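Local coordinates for cytolethal distending toxin protein B (Haemophilus ducreyi, PDB 1SR4), which is the catalytic subunit of a tripartite bacterial genotoxin, with a DNase I-like fold, and probably damages host-cell DNA by cleaving its backbone, at residues S16-N19 and E20-N24; S246-S250 and D251-V255. All coordinates share one frame; numbering follows the deposited sequence.

Interaction 1: S16-N19 and E20-N24; sequences SAVN and ESKWN
Asn19 and Trp23 run side by side at the start of helix 20-31, the tight part of this contact. The amide nitrogen ND2 of Asn19 meets the indole edge in plane, 3.6 Å from Trp23 NE1, the amide turned 42° from the ring. Asn19 CG sits opposite its backbone N (chi1 -170°), which carries the amide back alongside the indole. These two N-H donors do not bond each other; both donate hydrogen bonds to Ala45 O, while Asn19 OD1 accepts from Ser47 N. Asn19 holds the N-cap position, yet its side chain caps nothing. Asn19 O begins the helix instead, accepting weak bonds from Lys22 N (3.1 Å) and Trp23 N (3.4 Å). Val18 CG1 rests 3.4 Å from Ser21 OG, which is hydrogen-bonded to Asp50 OD1 of the CdtC chain, and the Val18 and Lys22 side chains cross at about a right angle, CG1 against CE. Leu48 of that chain packs over Val18 and Ser21. The looser, partly exposed side belongs to Glu20 and Asn24, joined by Asn24 ND2 to Glu20 OE2 at 3.0 Å, well out of the carboxylate plane. With its side-chain amide committed to the 45-47 loop, Asn19 ties that loop to the helix start.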
loop_
_atom_site.group_PDB
_atom_site.type_symbol
_atom_site.label_atom_id
_atom_site.label_comp_id
_atom_site.label_asym_id
_atom_site.label_seq_id
_atom_site.Cartn_x
_atom_site.Cartn_y
_atom_site.Cartn_z
ATOM N N SER B 16 -5.966 -16.677 -7.753
ATOM C CA SER B 16 -7.109 -17.370 -7.199
ATOM C C SER B 16 -6.913 -17.560 -5.694
ATOM O O SER B 16 -7.859 -17.495 -4.915
ATOM C CB SER B 16 -7.261 -18.741 -7.874
ATOM O OG SER B 16 -8.483 -19.336 -7.474
ATOM N N ALA B 17 -5.674 -17.797 -5.293
ATOM C CA ALA B 17 -5.352 -18.013 -3.888
ATOM C C ALA B 17 -5.404 -16.764 -2.988
ATOM O O ALA B 17 -5.838 -16.850 -1.832
ATOM C CB ALA B 17 -3.973 -18.683 -3.778
ATOM N N VAL B 18 -4.947 -15.621 -3.509
ATOM C CA VAL B 18 -4.918 -14.371 -2.738
ATOM C C VAL B 18 -5.204 -13.206 -3.686
ATOM O O VAL B 18 -4.471 -12.999 -4.661
ATOM C CB VAL B 18 -3.535 -14.155 -2.081
ATOM C CG1 VAL B 18 -3.644 -13.096 -0.970
ATOM C CG2 VAL B 18 -3.011 -15.480 -1.513
ATOM N N ASN B 19 -6.251 -12.436 -3.393
ATOM C CA ASN B 19 -6.649 -11.343 -4.291
ATOM C C ASN B 19 -7.463 -10.302 -3.538
ATOM O O ASN B 19 -7.078 -9.141 -3.461
ATOM C CB ASN B 19 -7.489 -11.947 -5.425
ATOM C CG ASN B 19 -7.769 -10.971 -6.575
ATOM O OD1 ASN B 19 -8.456 -11.331 -7.531
ATOM N ND2 ASN B 19 -7.242 -9.765 -6.497
ATOM N N GLU B 20 -8.592 -10.742 -2.984
ATOM C CA GLU B 20 -9.495 -9.887 -2.223
ATOM C C GLU B 20 -8.807 -9.202 -1.047
ATOM O O GLU B 20 -9.021 -8.021 -0.802
ATOM C CB GLU B 20 -10.676 -10.727 -1.704
ATOM C CG GLU B 20 -11.777 -9.955 -0.982
ATOM C CD GLU B 20 -12.597 -9.070 -1.922
ATOM O OE1 GLU B 20 -12.712 -9.410 -3.110
ATOM O OE2 GLU B 20 -13.136 -8.037 -1.476
ATOM N N SER B 21 -7.981 -9.930 -0.306
ATOM C CA SER B 21 -7.336 -9.305 0.842
ATOM C C SER B 21 -6.397 -8.172 0.417
ATOM O O SER B 21 -6.280 -7.159 1.121
ATOM C CB SER B 21 -6.598 -10.354 1.692
ATOM O OG SER B 21 -5.610 -11.044 0.935
ATOM N N LYS B 22 -5.769 -8.317 -0.749
ATOM C CA LYS B 22 -4.847 -7.289 -1.243
ATOM C C LYS B 22 -5.560 -5.970 -1.555
ATOM O O LYS B 22 -5.029 -4.888 -1.290
ATOM C CB LYS B 22 -4.096 -7.786 -2.485
ATOM C CG LYS B 22 -3.369 -9.135 -2.284
ATOM C CD LYS B 22 -2.307 -9.367 -3.368
ATOM C CE LYS B 22 -1.660 -10.743 -3.250
ATOM N NZ LYS B 22 -0.406 -10.797 -4.091
ATOM N N TRP B 23 -6.754 -6.048 -2.132
ATOM C CA TRP B 23 -7.511 -4.832 -2.412
ATOM C C TRP B 23 -7.908 -4.185 -1.080
ATOM O O TRP B 23 -7.842 -2.967 -0.929
ATOM C CB TRP B 23 -8.809 -5.133 -3.168
ATOM C CG TRP B 23 -8.666 -5.367 -4.633
ATOM C CD1 TRP B 23 -8.464 -6.567 -5.255
ATOM C CD2 TRP B 23 -8.759 -4.388 -5.668
ATOM N NE1 TRP B 23 -8.428 -6.396 -6.614
ATOM C CE2 TRP B 23 -8.609 -5.069 -6.900
ATOM C CE3 TRP B 23 -8.964 -2.998 -5.678
ATOM C CZ2 TRP B 23 -8.653 -4.412 -8.131
ATOM C CZ3 TRP B 23 -9.011 -2.341 -6.908
ATOM C CH2 TRP B 23 -8.854 -3.050 -8.117
ATOM N N ASN B 24 -8.313 -5.001 -0.112
ATOM C CA ASN B 24 -8.761 -4.454 1.163
ATOM C C ASN B 24 -7.689 -4.042 2.142
ATOM O O ASN B 24 -7.959 -3.266 3.056
ATOM C CB ASN B 24 -9.763 -5.398 1.805
ATOM C CG ASN B 24 -11.074 -5.406 1.053
ATOM O OD1 ASN B 24 -11.739 -4.371 0.939
ATOM N ND2 ASN B 24 -11.439 -6.555 0.504
#

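Interaction 2: S246-S250 and D251-V255; sequences SQITS and DHFPV
Ile248 supplies the apolar part of this turn. Its CD1 methyl lies 3.2 Å from Phe253 CD1, a close approach made obliquely to the ring as the two side chains cross at about a right angle. The same methyl meets Pro254 CD tip to tip at 3.5 Å. With chi1 at -63°, CG1 is opposite the carbonyl carbon and CD1 extends across to both partners, while the other branch, CG2, comes 3.3 Å from His252 O. Trp10 of strand 7-11 packs against Ile248, and Phe253 reaches Leu156 of the CdtC chain and Pro146 of the CdtA chain.

The turn leads into strand 255-259, which pairs with strand 7-11 in one of the two mixed sheets of the DNase I-like fold; Ser250, Asp251 and His252 form the Ser-Asp-His sequence found near the C-terminus of this family, whose histidine is catalytic in relatives.

Among the polar contacts, His252 N donates to Ser250 OG across 3.1 Å with an N-H...O angle of 160°. Ser250 OG is also bonded to Asn11 O, so the hydroxyl joins the turn to the end of strand 7-11. The imidazole is set by Asp216 OD2 at ND1, and the His209 ring meets it with planes at about 45°. Before the turn, Gln247 OE1 accepts from Ile248 N at 2.8 Å.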
loop_
_atom_site.group_PDB
_atom_site.type_symbol
_atom_site.label_atom_id
_atom_site.label_comp_id
_atom_site.label_asym_id
_atom_site.label_seq_id
_atom_site.Cartn_x
_atom_site.Cartn_y
_atom_site.Cartn_z
ATOM N N SER B 246 0.497 -1.328 6.677
ATOM C CA SER B 246 0.540 -2.790 6.642
ATOM C C SER B 246 1.639 -3.316 5.732
ATOM O O SER B 246 2.256 -2.569 4.980
ATOM C CB SER B 246 -0.768 -3.343 6.051
ATOM O OG SER B 246 -1.914 -2.996 6.811
ATOM N N GLN B 247 1.831 -4.629 5.785
ATOM C CA GLN B 247 2.755 -5.305 4.890
ATOM C C GLN B 247 2.208 -5.029 3.474
ATOM O O GLN B 247 0.982 -4.880 3.289
ATOM C CB GLN B 247 2.703 -6.813 5.155
ATOM C CG GLN B 247 3.279 -7.706 4.051
ATOM C CD GLN B 247 4.770 -7.505 3.855
ATOM O OE1 GLN B 247 5.236 -6.371 3.661
ATOM N NE2 GLN B 247 5.533 -8.601 3.897
ATOM N N ILE B 248 3.101 -4.923 2.492
ATOM C CA ILE B 248 2.692 -4.739 1.099
ATOM C C ILE B 248 2.530 -6.176 0.637
ATOM O O ILE B 248 3.492 -6.945 0.670
ATOM C CB ILE B 248 3.780 -4.029 0.260
ATOM C CG1 ILE B 248 4.011 -2.621 0.811
ATOM C CG2 ILE B 248 3.330 -3.912 -1.211
ATOM C CD1 ILE B 248 4.939 -1.782 -0.043
ATOM N N THR B 249 1.316 -6.541 0.226
ATOM C CA THR B 249 1.027 -7.920 -0.150
ATOM C C THR B 249 1.401 -8.431 -1.550
ATOM O O THR B 249 0.784 -9.373 -2.061
ATOM C CB THR B 249 -0.459 -8.244 0.126
ATOM O OG1 THR B 249 -1.295 -7.373 -0.644
ATOM C CG2 THR B 249 -0.773 -8.045 1.595
ATOM N N SER B 250 2.401 -7.811 -2.169
ATOM C CA SER B 250 2.904 -8.283 -3.460
ATOM C C SER B 250 4.404 -7.965 -3.476
ATOM O O SER B 250 4.916 -7.285 -2.577
ATOM C CB SER B 250 2.198 -7.593 -4.630
ATOM O OG SER B 250 2.846 -6.393 -4.954
ATOM N N ASP B 251 5.121 -8.463 -4.470
ATOM C CA ASP B 251 6.554 -8.188 -4.530
ATOM C C ASP B 251 6.875 -6.805 -5.122
ATOM O O ASP B 251 8.039 -6.463 -5.277
ATOM C CB ASP B 251 7.277 -9.277 -5.336
ATOM C CG ASP B 251 7.353 -10.602 -4.594
ATOM O OD1 ASP B 251 7.223 -10.612 -3.351
ATOM O OD2 ASP B 251 7.563 -11.633 -5.263
ATOM N N HIS B 252 5.842 -6.027 -5.465
ATOM C CA HIS B 252 6.028 -4.688 -6.016
ATOM C C HIS B 252 5.625 -3.653 -4.974
ATOM O O HIS B 252 4.691 -3.862 -4.188
ATOM C CB HIS B 252 5.161 -4.475 -7.260
ATOM C CG HIS B 252 5.606 -5.251 -8.461
ATOM N ND1 HIS B 252 6.371 -4.695 -9.464
ATOM C CD2 HIS B 252 5.399 -6.542 -8.815
ATOM C CE1 HIS B 252 6.616 -5.610 -10.387
ATOM N NE2 HIS B 252 6.038 -6.741 -10.016
ATOM N N PHE B 253 6.326 -2.529 -4.981
ATOM C CA PHE B 253 6.029 -1.445 -4.053
ATOM C C PHE B 253 5.212 -0.407 -4.825
ATOM O O PHE B 253 5.499 -0.122 -5.989
ATOM C CB PHE B 253 7.342 -0.837 -3.547
ATOM C CG PHE B 253 8.124 -1.766 -2.652
ATOM C CD1 PHE B 253 7.916 -1.762 -1.277
ATOM C CD2 PHE B 253 9.010 -2.683 -3.191
ATOM C CE1 PHE B 253 8.576 -2.661 -0.451
ATOM C CE2 PHE B 253 9.678 -3.589 -2.379
ATOM C CZ PHE B 253 9.457 -3.575 -0.997
ATOM N N PRO B 254 4.170 0.157 -4.200
ATOM C CA PRO B 254 3.375 1.156 -4.916
ATOM C C PRO B 254 4.247 2.389 -5.157
ATOM O O PRO B 254 5.140 2.695 -4.367
ATOM C CB PRO B 254 2.199 1.413 -3.966
ATOM C CG PRO B 254 2.787 1.167 -2.621
ATOM C CD PRO B 254 3.670 -0.052 -2.832
ATOM N N VAL B 255 3.992 3.079 -6.259
ATOM C CA VAL B 255 4.760 4.266 -6.625
ATOM C C VAL B 255 3.789 5.418 -6.878
ATOM O O VAL B 255 2.770 5.219 -7.532
ATOM C CB VAL B 255 5.556 3.998 -7.913
ATOM C CG1 VAL B 255 6.336 5.263 -8.330
ATOM C CG2 VAL B 255 6.510 2.815 -7.683
#

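How the interactions relate
Interaction 1 and interaction 2 come from opposite ends of the chain, yet their centres are only 13 Å apart. Lys22 joins them directly: its NZ lies 2.8 Å from Thr249 O and hydrogen-bonds to it, and the same ammonium group is held by the carbonyls of Leu12 and Gln13. Three backbone oxygens thus draw the first turn of helix 20-31, the residues just after strand 7-11 and the 246-250 loop together. His252, beside Asn11 and Asp177, places interaction 2 at what is probably the catalytic site, by comparison with DNase I relatives; interaction 1 connects to this region through Lys22. Both contacts also border the CdtC chain, with interaction 2 reaching the CdtA chain as well.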